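Local coordinates for protein cGAS/DncV-like nucleotidyltransferase in E. coli homolog (Elizabethkingia meningoseptica ATCC 13253 = NBRC 12535, PDB 6E0M) that synthesizes cyclic nucleotide second messengers, probably 3',3'-c-di-AMP and c-di-GMP, in the response of a bacterial CBASS antiphage defence system to infection, at residues Q6-W11 / V193-V198; S12-T17 / R51-V56; N183-L188 / V226-F231. All blocks are in the same frame, centred on the assembly; numbering follows the deposited sequence. Where two conformers were deposited one is given.

Contact 1: residues Q6-W11 / V193-V198; sequences QQLINW and VRILKV. With DPO (diphosphate), chain B.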
loop_
_atom_site.group_PDB
_atom_site.type_symbol
_atom_site.label_atom_id
_atom_site.label_comp_id
_atom_site.label_asym_id
_atom_site.label_seq_id
_atom_site.Cartn_x
_atom_site.Cartn_y
_atom_site.Cartn_z
ATOM N N GLN A 6 -9.207 17.241 17.830
ATOM C CA GLN A 6 -9.620 17.687 16.504
ATOM C C GLN A 6 -8.475 17.584 15.507
ATOM O O GLN A 6 -8.694 17.262 14.331
ATOM C CB GLN A 6 -10.154 19.114 16.555
ATOM C CG GLN A 6 -10.739 19.580 15.239
ATOM C CD GLN A 6 -11.930 18.754 14.796
ATOM O OE1 GLN A 6 -12.899 18.576 15.543
ATOM N NE2 GLN A 6 -11.855 18.231 13.578
ATOM N N GLN A 7 -7.248 17.872 15.945
ATOM C CA GLN A 7 -6.105 17.729 15.054
ATOM C C GLN A 7 -5.947 16.282 14.611
ATOM O O GLN A 7 -5.704 16.007 13.432
ATOM C CB GLN A 7 -4.835 18.223 15.747
ATOM C CG GLN A 7 -3.553 18.023 14.944
ATOM C CD GLN A 7 -3.493 18.891 13.705
ATOM O OE1 GLN A 7 -3.998 18.514 12.643
ATOM N NE2 GLN A 7 -2.877 20.060 13.831
ATOM N N LEU A 8 -6.089 15.337 15.545
ATOM C CA LEU A 8 -6.006 13.929 15.169
ATOM C C LEU A 8 -7.101 13.571 14.174
ATOM O O LEU A 8 -6.854 12.848 13.199
ATOM C CB LEU A 8 -6.105 13.042 16.411
ATOM C CG LEU A 8 -4.983 13.157 17.441
ATOM C CD1 LEU A 8 -5.203 12.097 18.522
ATOM C CD2 LEU A 8 -3.604 13.005 16.810
ATOM N N ILE A 9 -8.327 14.049 14.411
ATOM C CA ILE A 9 -9.408 13.795 13.465
ATOM C C ILE A 9 -9.040 14.343 12.089
ATOM O O ILE A 9 -9.231 13.677 11.065
ATOM C CB ILE A 9 -10.723 14.408 13.986
ATOM C CG1 ILE A 9 -11.180 13.669 15.246
ATOM C CG2 ILE A 9 -11.810 14.341 12.921
ATOM C CD1 ILE A 9 -12.374 14.289 15.956
ATOM N N ASN A 10 -8.507 15.565 12.043
ATOM C CA ASN A 10 -8.104 16.135 10.763
ATOM C C ASN A 10 -7.074 15.258 10.062
ATOM O O ASN A 10 -7.179 15.008 8.853
ATOM C CB ASN A 10 -7.545 17.541 10.965
ATOM C CG ASN A 10 -8.605 18.534 11.397
ATOM O OD1 ASN A 10 -9.792 18.238 11.349
ATOM N ND2 ASN A 10 -8.177 19.732 11.797
ATOM N N TRP A 11 -6.077 14.775 10.809
ATOM C CA TRP A 11 -5.036 13.935 10.224
ATOM C C TRP A 11 -5.548 12.568 9.779
ATOM O O TRP A 11 -4.881 11.890 8.982
ATOM C CB TRP A 11 -3.903 13.701 11.220
ATOM C CG TRP A 11 -2.973 14.842 11.424
ATOM C CD1 TRP A 11 -2.847 15.951 10.645
ATOM C CD2 TRP A 11 -2.025 14.978 12.481
ATOM N NE1 TRP A 11 -1.872 16.768 11.152
ATOM C CE2 TRP A 11 -1.357 16.194 12.285
ATOM C CE3 TRP A 11 -1.669 14.179 13.570
ATOM C CZ2 TRP A 11 -0.357 16.639 13.148
ATOM C CZ3 TRP A 11 -0.682 14.621 14.421
ATOM C CH2 TRP A 11 -0.033 15.837 14.204
ATOM N N VAL A 193 -4.246 4.276 10.795
ATOM C CA VAL A 193 -3.187 4.141 9.797
ATOM C C VAL A 193 -2.836 5.510 9.228
ATOM O O VAL A 193 -1.659 5.868 9.092
ATOM C CB VAL A 193 -3.604 3.155 8.697
ATOM C CG1 VAL A 193 -2.673 3.241 7.491
ATOM C CG2 VAL A 193 -3.608 1.737 9.245
ATOM N N ARG A 194 -3.857 6.279 8.844
ATOM C CA ARG A 194 -3.595 7.579 8.227
ATOM C C ARG A 194 -2.865 8.516 9.180
ATOM O O ARG A 194 -1.922 9.204 8.773
ATOM C CB ARG A 194 -4.906 8.197 7.726
ATOM C CG ARG A 194 -5.512 7.448 6.538
ATOM C CD ARG A 194 -6.751 8.108 5.994
ATOM N NE ARG A 194 -7.652 7.165 5.352
ATOM C CZ ARG A 194 -8.882 6.879 5.766
ATOM N NH1 ARG A 194 -9.383 7.431 6.859
ATOM N NH2 ARG A 194 -9.594 5.995 5.105
ATOM N N ILE A 195 -3.283 8.562 10.451
ATOM C CA ILE A 195 -2.579 9.400 11.425
ATOM C C ILE A 195 -1.103 9.008 11.511
ATOM O O ILE A 195 -0.208 9.866 11.518
ATOM C CB ILE A 195 -3.251 9.307 12.804
ATOM C CG1 ILE A 195 -4.615 9.992 12.783
ATOM C CG2 ILE A 195 -2.345 9.915 13.871
ATOM C CD1 ILE A 195 -5.472 9.651 13.989
ATOM N N LEU A 196 -0.830 7.709 11.610
ATOM C CA LEU A 196 0.552 7.269 11.722
ATOM C C LEU A 196 1.339 7.541 10.452
ATOM O O LEU A 196 2.542 7.816 10.527
ATOM C CB LEU A 196 0.594 5.796 12.095
ATOM C CG LEU A 196 0.163 5.491 13.531
ATOM C CD1 LEU A 196 0.083 3.958 13.721
ATOM C CD2 LEU A 196 1.088 6.099 14.555
ATOM N N LYS A 197 0.692 7.498 9.283
ATOM C CA LYS A 197 1.375 7.894 8.048
ATOM C C LYS A 197 1.716 9.379 8.074
ATOM O O LYS A 197 2.792 9.786 7.623
ATOM C CB LYS A 197 0.515 7.565 6.823
ATOM C CG LYS A 197 0.465 6.068 6.515
ATOM C CD LYS A 197 -0.382 5.722 5.319
ATOM C CE LYS A 197 0.223 6.243 4.027
ATOM N NZ LYS A 197 -0.466 5.692 2.826
ATOM N N VAL A 198 0.814 10.211 8.611
ATOM C CA VAL A 198 1.108 11.636 8.747
ATOM C C VAL A 198 2.322 11.834 9.637
ATOM O O VAL A 198 3.222 12.616 9.314
ATOM C CB VAL A 198 -0.120 12.394 9.282
ATOM C CG1 VAL A 198 0.267 13.807 9.681
ATOM C CG2 VAL A 198 -1.188 12.424 8.223
HETATM P P1 DPO B . -14.113 7.933 3.738
HETATM O O1 DPO B . -14.759 9.230 4.163
HETATM O O2 DPO B . -13.460 8.081 2.374
HETATM O O3 DPO B . -15.150 6.823 3.688
HETATM O O4 DPO B . -12.920 7.509 4.793
HETATM P P2 DPO B . -13.070 6.738 6.229
HETATM O O5 DPO B . -12.213 7.517 7.210
HETATM O O6 DPO B . -14.521 6.691 6.669
HETATM O O7 DPO B . -12.504 5.337 5.971
#
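Val198 lays its CG1 methyl on one face of the Trp11 indole: CG1 stands 3.7 Å from the centroid of the five-membered ring and 4° off its normal, a CH-pi contact centred over that ring and so off-centre on the indole as a whole. The methyl reaches the ring because CG1 points opposite to the backbone N of Val198 (chi1 169°), and the two side chains cross at about a right angle. Ile195 comes to the indole from the edge with CG2, while its CG1 lies 4.1 Å from Trp11 CB. Its outermost carbon, CD1, reaches back to the preceding turn of helix 5-11, 3.6 Å from Leu8 O and 4.2 Å from Leu8 CB. These carbons join helix 5-11 to helix 188-205, whose short segments run almost perpendicular, 96° apart, with 9.1 Å between axes; the close pair is Trp11 and Ile195, with CA atoms 5.3 Å apart. Val56 touches Val198, Leu289 of helix 275-289 touches Trp11, and Leu240 of helix 236-252 touches both Leu8 and Ile195. Arg194 meets helix 5-11 with its CB, near Trp11 O; from there its chain extends away to the diphosphate. NH1 donates to DPO O5 and NH2 to DPO O7, the latter at 3.1 Å and practically straight. Ser12 O also accepts from NH1 and Asn53 O from NE, two backbone carbonyls that hold the guanidinium in position for the anion.

Contact 2: residues S12-T17 / R51-V56; sequences SRPVST and RNNTNV. With DPO (diphosphate), chain B.
The loop that leaves helix 48-52, the helix holding several residues of the probable GTP site, meets the irregular chain between helices 5-11 and 21-38, and the two are joined through Asn55 and one shared water. Val15 N donates to Asn55 O at 3.0 Å, and Pro14 CA sends a C-H toward the same oxygen. In return the Asn55 side chain bends back over Ser16: its ND2 donates to Ser16 O over 3.2 Å, with the nitrogen well above the plane of that carbonyl and the oxygen tilted 17° from the Asn55 amide. Ser49 OG binds OD1 at the other branch of this amide, so both of its polar atoms are engaged and its rotation is fixed. The water donates to Ser16 O (2.7 Å) and Asn53 OD1, and accepts from Asn55 N, tying three backbone and side-chain groups at one point. Asn53 is the first residue past the short helix, with positive phi (60°). With its CG trans to the backbone N (chi1 -157°), the amide reaches Pro14 and Thr17, OD1 facing both: it lies 3.7 Å from Pro14 CB and 3.6 Å from Thr17 CG2, while ND2 donates to DPO O2 at 3.1 Å. Pro14 CG packs on that same phosphate oxygen, so the proline and the amide border the anion together. Farther along, Val15 CG2 lies against the Val56 carbonyl. A diphosphate bordered by the loop after this short helix suits the nucleotide-binding side of a CD-NTase, where diphosphate is the leaving group of the reaction.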
loop_
_atom_site.group_PDB
_atom_site.type_symbol
_atom_site.label_atom_id
_atom_site.label_comp_id
_atom_site.label_asym_id
_atom_site.label_seq_id
_atom_site.Cartn_x
_atom_site.Cartn_y
_atom_site.Cartn_z
ATOM N N SER A 12 -6.691 12.137 10.292
ATOM C CA SER A 12 -7.208 10.810 10.013
ATOM C C SER A 12 -7.983 10.729 8.706
ATOM O O SER A 12 -8.390 9.627 8.326
ATOM C CB SER A 12 -8.127 10.365 11.165
ATOM O OG SER A 12 -9.377 11.025 11.059
ATOM N N ARG A 13 -8.211 11.840 8.029
ATOM C CA ARG A 13 -9.048 11.854 6.833
ATOM C C ARG A 13 -8.222 11.526 5.597
ATOM O O ARG A 13 -7.056 11.935 5.498
ATOM C CB ARG A 13 -9.711 13.218 6.632
ATOM C CG ARG A 13 -10.617 13.656 7.790
ATOM C CD ARG A 13 -11.019 15.112 7.628
ATOM N NE ARG A 13 -11.688 15.640 8.823
ATOM C CZ ARG A 13 -12.994 15.542 9.057
ATOM N NH1 ARG A 13 -13.786 14.931 8.179
ATOM N NH2 ARG A 13 -13.506 16.053 10.169
ATOM N N PRO A 14 -8.807 10.801 4.651
ATOM C CA PRO A 14 -8.115 10.603 3.369
ATOM C C PRO A 14 -7.989 11.931 2.646
ATOM O O PRO A 14 -8.871 12.790 2.727
ATOM C CB PRO A 14 -9.007 9.615 2.614
ATOM C CG PRO A 14 -10.324 9.672 3.281
ATOM C CD PRO A 14 -10.160 10.222 4.674
ATOM N N VAL A 15 -6.856 12.121 1.974
ATOM C CA VAL A 15 -6.608 13.353 1.232
ATOM C C VAL A 15 -6.847 13.057 -0.247
ATOM O O VAL A 15 -7.908 13.385 -0.789
ATOM C CB VAL A 15 -5.202 13.901 1.523
ATOM C CG1 VAL A 15 -4.991 15.222 0.803
ATOM C CG2 VAL A 15 -5.031 14.085 3.034
ATOM N N SER A 16 -5.898 12.419 -0.908
ATOM C CA SER A 16 -6.112 11.986 -2.286
ATOM C C SER A 16 -6.987 10.738 -2.323
ATOM O O SER A 16 -6.777 9.805 -1.553
ATOM C CB SER A 16 -4.785 11.667 -2.959
ATOM O OG SER A 16 -3.942 12.786 -3.032
ATOM N N THR A 17 -7.951 10.705 -3.239
ATOM C CA THR A 17 -8.783 9.524 -3.388
ATOM C C THR A 17 -9.112 9.292 -4.858
ATOM O O THR A 17 -8.871 10.134 -5.726
ATOM C CB THR A 17 -10.106 9.628 -2.618
ATOM O OG1 THR A 17 -10.958 10.559 -3.304
ATOM C CG2 THR A 17 -9.864 10.085 -1.195
ATOM N N ARG A 51 -6.141 2.285 -3.575
ATOM C CA ARG A 51 -7.016 1.123 -3.444
ATOM C C ARG A 51 -7.520 0.963 -2.014
ATOM O O ARG A 51 -8.715 0.735 -1.779
ATOM C CB ARG A 51 -6.271 -0.141 -3.877
ATOM C CG ARG A 51 -7.097 -1.436 -3.755
ATOM C CD ARG A 51 -8.209 -1.503 -4.791
ATOM N NE ARG A 51 -9.088 -2.642 -4.583
ATOM C CZ ARG A 51 -8.853 -3.890 -5.000
ATOM N NH1 ARG A 51 -7.751 -4.212 -5.675
ATOM N NH2 ARG A 51 -9.732 -4.829 -4.739
ATOM N N ASN A 52 -6.623 1.079 -1.053
ATOM C CA ASN A 52 -6.939 0.898 0.359
ATOM C C ASN A 52 -7.435 2.166 1.028
ATOM O O ASN A 52 -7.816 2.119 2.203
ATOM C CB ASN A 52 -5.706 0.342 1.063
ATOM C CG ASN A 52 -5.169 -0.907 0.370
ATOM O OD1 ASN A 52 -5.929 -1.780 -0.019
ATOM N ND2 ASN A 52 -3.856 -0.989 0.221
ATOM N N ASN A 53 -7.458 3.283 0.300
ATOM C CA ASN A 53 -7.941 4.579 0.791
ATOM C C ASN A 53 -7.137 5.064 1.997
ATOM O O ASN A 53 -7.685 5.507 3.008
ATOM C CB ASN A 53 -9.436 4.531 1.117
ATOM C CG ASN A 53 -10.084 5.902 1.086
ATOM O OD1 ASN A 53 -9.636 6.796 0.354
ATOM N ND2 ASN A 53 -11.155 6.077 1.863
ATOM N N THR A 54 -5.814 5.019 1.868
ATOM C CA THR A 54 -4.940 5.446 2.954
ATOM C C THR A 54 -4.010 6.594 2.568
ATOM O O THR A 54 -2.997 6.798 3.228
ATOM C CB THR A 54 -4.119 4.253 3.452
ATOM O OG1 THR A 54 -3.374 3.702 2.365
ATOM C CG2 THR A 54 -5.027 3.157 4.024
ATOM N N ASN A 55 -4.362 7.385 1.560
ATOM C CA ASN A 55 -3.535 8.521 1.166
ATOM C C ASN A 55 -3.665 9.664 2.163
ATOM O O ASN A 55 -4.773 10.022 2.569
ATOM C CB ASN A 55 -3.949 9.046 -0.209
ATOM C CG ASN A 55 -3.430 8.218 -1.340
ATOM O OD1 ASN A 55 -2.234 7.948 -1.450
ATOM N ND2 ASN A 55 -4.338 7.816 -2.211
ATOM N N VAL A 56 -2.530 10.259 2.536
ATOM C CA VAL A 56 -2.540 11.403 3.437
ATOM C C VAL A 56 -1.869 12.623 2.823
ATOM O O VAL A 56 -1.638 13.611 3.515
ATOM C CB VAL A 56 -1.903 11.055 4.795
ATOM C CG1 VAL A 56 -2.616 9.866 5.402
ATOM C CG2 VAL A 56 -0.420 10.755 4.647
HETATM P P1 DPO B . -14.113 7.933 3.738
HETATM O O1 DPO B . -14.759 9.230 4.163
HETATM O O2 DPO B . -13.460 8.081 2.374
HETATM O O3 DPO B . -15.150 6.823 3.688
HETATM O O4 DPO B . -12.920 7.509 4.793
HETATM P P2 DPO B . -13.070 6.738 6.229
HETATM O O5 DPO B . -12.213 7.517 7.210
HETATM O O6 DPO B . -14.521 6.691 6.669
HETATM O O7 DPO B . -12.504 5.337 5.971
HETATM O O HOH W 1 -7.036 7.735 0.157
#

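Contact 3: residues N183-L188 / V226-F231; sequences NQTYRL and VPNNQF. With DPO (diphosphate), chain B.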
loop_
_atom_site.group_PDB
_atom_site.type_symbol
_atom_site.label_atom_id
_atom_site.label_comp_id
_atom_site.label_asym_id
_atom_site.label_seq_id
_atom_site.Cartn_x
_atom_site.Cartn_y
_atom_site.Cartn_z
ATOM N N ASN A 183 -14.421 -1.654 9.050
ATOM C CA ASN A 183 -15.866 -1.706 9.245
ATOM C C ASN A 183 -16.232 -2.213 10.632
ATOM O O ASN A 183 -17.325 -1.895 11.129
ATOM C CB ASN A 183 -16.525 -2.589 8.175
ATOM C CG ASN A 183 -16.563 -1.933 6.810
ATOM O OD1 ASN A 183 -16.315 -0.734 6.678
ATOM N ND2 ASN A 183 -16.851 -2.724 5.780
ATOM N N GLN A 184 -15.335 -2.961 11.272
ATOM C CA GLN A 184 -15.577 -3.482 12.613
ATOM C C GLN A 184 -15.038 -2.603 13.735
ATOM O O GLN A 184 -15.277 -2.922 14.913
ATOM C CB GLN A 184 -14.937 -4.862 12.769
ATOM C CG GLN A 184 -15.554 -5.959 11.933
ATOM C CD GLN A 184 -14.676 -7.192 11.886
ATOM O OE1 GLN A 184 -13.447 -7.102 12.016
ATOM N NE2 GLN A 184 -15.289 -8.338 11.683
ATOM N N THR A 185 -14.287 -1.555 13.417
ATOM C CA THR A 185 -13.617 -0.752 14.429
ATOM C C THR A 185 -14.090 0.695 14.412
ATOM O O THR A 185 -13.317 1.603 14.705
ATOM C CB THR A 185 -12.099 -0.802 14.271
ATOM O OG1 THR A 185 -11.730 -0.453 12.932
ATOM C CG2 THR A 185 -11.568 -2.186 14.593
ATOM N N TYR A 186 -15.367 0.926 14.088
ATOM C CA TYR A 186 -15.920 2.282 14.041
ATOM C C TYR A 186 -15.160 3.151 13.046
ATOM O O TYR A 186 -15.074 4.375 13.213
ATOM C CB TYR A 186 -15.907 2.928 15.435
ATOM C CG TYR A 186 -16.420 2.042 16.528
ATOM C CD1 TYR A 186 -17.771 1.764 16.640
ATOM C CD2 TYR A 186 -15.556 1.474 17.452
ATOM C CE1 TYR A 186 -18.249 0.941 17.645
ATOM C CE2 TYR A 186 -16.032 0.659 18.467
ATOM C CZ TYR A 186 -17.374 0.392 18.547
ATOM O OH TYR A 186 -17.854 -0.421 19.549
ATOM N N ARG A 187 -14.627 2.516 11.996
ATOM C CA ARG A 187 -13.857 3.154 10.933
ATOM C C ARG A 187 -12.509 3.655 11.431
ATOM O O ARG A 187 -11.782 4.346 10.696
ATOM C CB ARG A 187 -14.663 4.281 10.276
ATOM C CG ARG A 187 -16.072 3.820 9.907
ATOM C CD ARG A 187 -16.634 4.511 8.675
ATOM N NE ARG A 187 -15.734 4.330 7.548
ATOM C CZ ARG A 187 -15.629 3.211 6.843
ATOM N NH1 ARG A 187 -16.400 2.162 7.121
ATOM N NH2 ARG A 187 -14.744 3.137 5.866
ATOM N N LEU A 188 -12.101 3.255 12.635
ATOM C CA LEU A 188 -10.863 3.778 13.190
ATOM C C LEU A 188 -9.605 3.041 12.719
ATOM O O LEU A 188 -8.512 3.611 12.810
ATOM C CB LEU A 188 -10.936 3.744 14.719
ATOM C CG LEU A 188 -11.991 4.681 15.286
ATOM C CD1 LEU A 188 -12.226 4.419 16.781
ATOM C CD2 LEU A 188 -11.566 6.145 15.065
ATOM N N VAL A 226 -3.506 -4.981 15.827
ATOM C CA VAL A 226 -4.048 -4.498 17.098
ATOM C C VAL A 226 -5.480 -5.012 17.244
ATOM O O VAL A 226 -6.284 -4.821 16.324
ATOM C CB VAL A 226 -4.005 -2.974 17.149
ATOM C CG1 VAL A 226 -4.660 -2.451 18.441
ATOM C CG2 VAL A 226 -2.575 -2.462 17.049
ATOM N N PRO A 227 -5.833 -5.665 18.353
ATOM C CA PRO A 227 -7.184 -6.227 18.470
ATOM C C PRO A 227 -8.275 -5.174 18.340
ATOM O O PRO A 227 -8.113 -4.017 18.748
ATOM C CB PRO A 227 -7.184 -6.860 19.869
ATOM C CG PRO A 227 -5.740 -7.210 20.121
ATOM C CD PRO A 227 -4.961 -6.079 19.482
ATOM N N ASN A 228 -9.406 -5.599 17.758
ATOM C CA ASN A 228 -10.509 -4.678 17.520
ATOM C C ASN A 228 -10.957 -3.954 18.789
ATOM O O ASN A 228 -11.399 -2.797 18.721
ATOM C CB ASN A 228 -11.692 -5.428 16.913
ATOM C CG ASN A 228 -11.501 -5.751 15.451
ATOM O OD1 ASN A 228 -10.482 -5.415 14.853
ATOM N ND2 ASN A 228 -12.472 -6.422 14.871
ATOM N N ASN A 229 -10.857 -4.604 19.950
ATOM C CA ASN A 229 -11.360 -3.995 21.177
ATOM C C ASN A 229 -10.462 -2.873 21.697
ATOM O O ASN A 229 -10.787 -2.276 22.727
ATOM C CB ASN A 229 -11.579 -5.053 22.268
ATOM C CG ASN A 229 -10.286 -5.707 22.764
ATOM O OD1 ASN A 229 -9.179 -5.311 22.423
ATOM N ND2 ASN A 229 -10.448 -6.718 23.610
ATOM N N GLN A 230 -9.376 -2.541 20.996
ATOM C CA GLN A 230 -8.554 -1.393 21.356
ATOM C C GLN A 230 -9.024 -0.106 20.687
ATOM O O GLN A 230 -8.528 0.981 21.031
ATOM C CB GLN A 230 -7.084 -1.628 20.960
ATOM C CG GLN A 230 -6.427 -2.835 21.612
ATOM C CD GLN A 230 -6.131 -2.620 23.100
ATOM O OE1 GLN A 230 -5.777 -1.517 23.532
ATOM N NE2 GLN A 230 -6.262 -3.670 23.877
ATOM N N PHE A 231 -9.944 -0.210 19.725
ATOM C CA PHE A 231 -10.428 0.941 18.979
ATOM C C PHE A 231 -11.698 1.447 19.646
ATOM O O PHE A 231 -12.688 0.715 19.728
ATOM C CB PHE A 231 -10.662 0.554 17.520
ATOM C CG PHE A 231 -9.398 0.116 16.815
ATOM C CD1 PHE A 231 -8.925 -1.171 16.944
ATOM C CD2 PHE A 231 -8.679 1.002 16.037
ATOM C CE1 PHE A 231 -7.756 -1.567 16.305
ATOM C CE2 PHE A 231 -7.519 0.597 15.406
ATOM C CZ PHE A 231 -7.068 -0.687 15.546
HETATM P P1 DPO B . -14.113 7.933 3.738
HETATM O O1 DPO B . -14.759 9.230 4.163
HETATM O O2 DPO B . -13.460 8.081 2.374
HETATM O O3 DPO B . -15.150 6.823 3.688
HETATM O O4 DPO B . -12.920 7.509 4.793
HETATM P P2 DPO B . -13.070 6.738 6.229
HETATM O O5 DPO B . -12.213 7.517 7.210
HETATM O O6 DPO B . -14.521 6.691 6.669
HETATM O O7 DPO B . -12.504 5.337 5.971
#
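Thr185 OG1 is gripped by Lys181 O and Tyr189 N, and weakly by Thr182 O, in the position between its backbone N and carbonyl carbon (chi1 53°); this leaves CG2 to face the other segment, 3.7 Å from Phe231 CD1. Leu188 CB approaches the same ring at CD2, 3.8 Å away, so Thr185 and Leu188 each take one ortho carbon, both obliquely. Gln184 OE1 receives Asn228 ND2 at 3.1 Å, the one hydrogen bond between the two segments. The amides are turned 72° against each other: the oxygen lies in the plane of the Asn228 amide, whereas the nitrogen sits far above the Gln184 carbonyl plane, 59° out of it. Asn228 OD1 accepts a hydrogen bond from Lys181 NZ, and the Thr185 CG2 methyl lies 3.4 Å from that oxygen. Tyr186 brings the edge of its ring to Phe231 O, in plane, at CE2. A type I' turn from Thr185 to Leu188, closed by Leu188 N to Thr185 O, links helix 171-184 to helix 188-205 and places Thr185 and Leu188 beside Phe231, which directly follows the 3-10 segment 228-230. Helix 236-252 adds Thr239 to both Leu188 and Phe231. Arg187, inside the turn at the N-cap position of helix 188-205, bends away from this packing: NE donates to DPO O6 at 2.8 Å and NH2 to DPO O7, while NH1 is held by Asn183 OD1. One side of the turn thus packs by apolar and amide contacts against 226-231, and the other turns a guanidinium to the diphosphate, which would probably offset its charge.

Along the chain contact 2 lies between the two segments of contact 1, its closest neighbour, with centres about 11 Å apart; contact 3 follows contact 2, and its segments alternate with those of contact 1. Contacts 1 and 2 touch through Arg194 with Ser12 and Lys197 with Thr54. Contact 3 stands farther off, about 16 and 18 Å between centres, but the turn before helix 188-205 links it to contact 1. All three reach the diphosphate, which takes bonds from Asn53, Arg187, Arg191 and Arg194. Helix 188-205, the turn before it and the loop after helix 48-52 therefore converge on one anion, bordered also by loop 12-17, beside the probable GTP site.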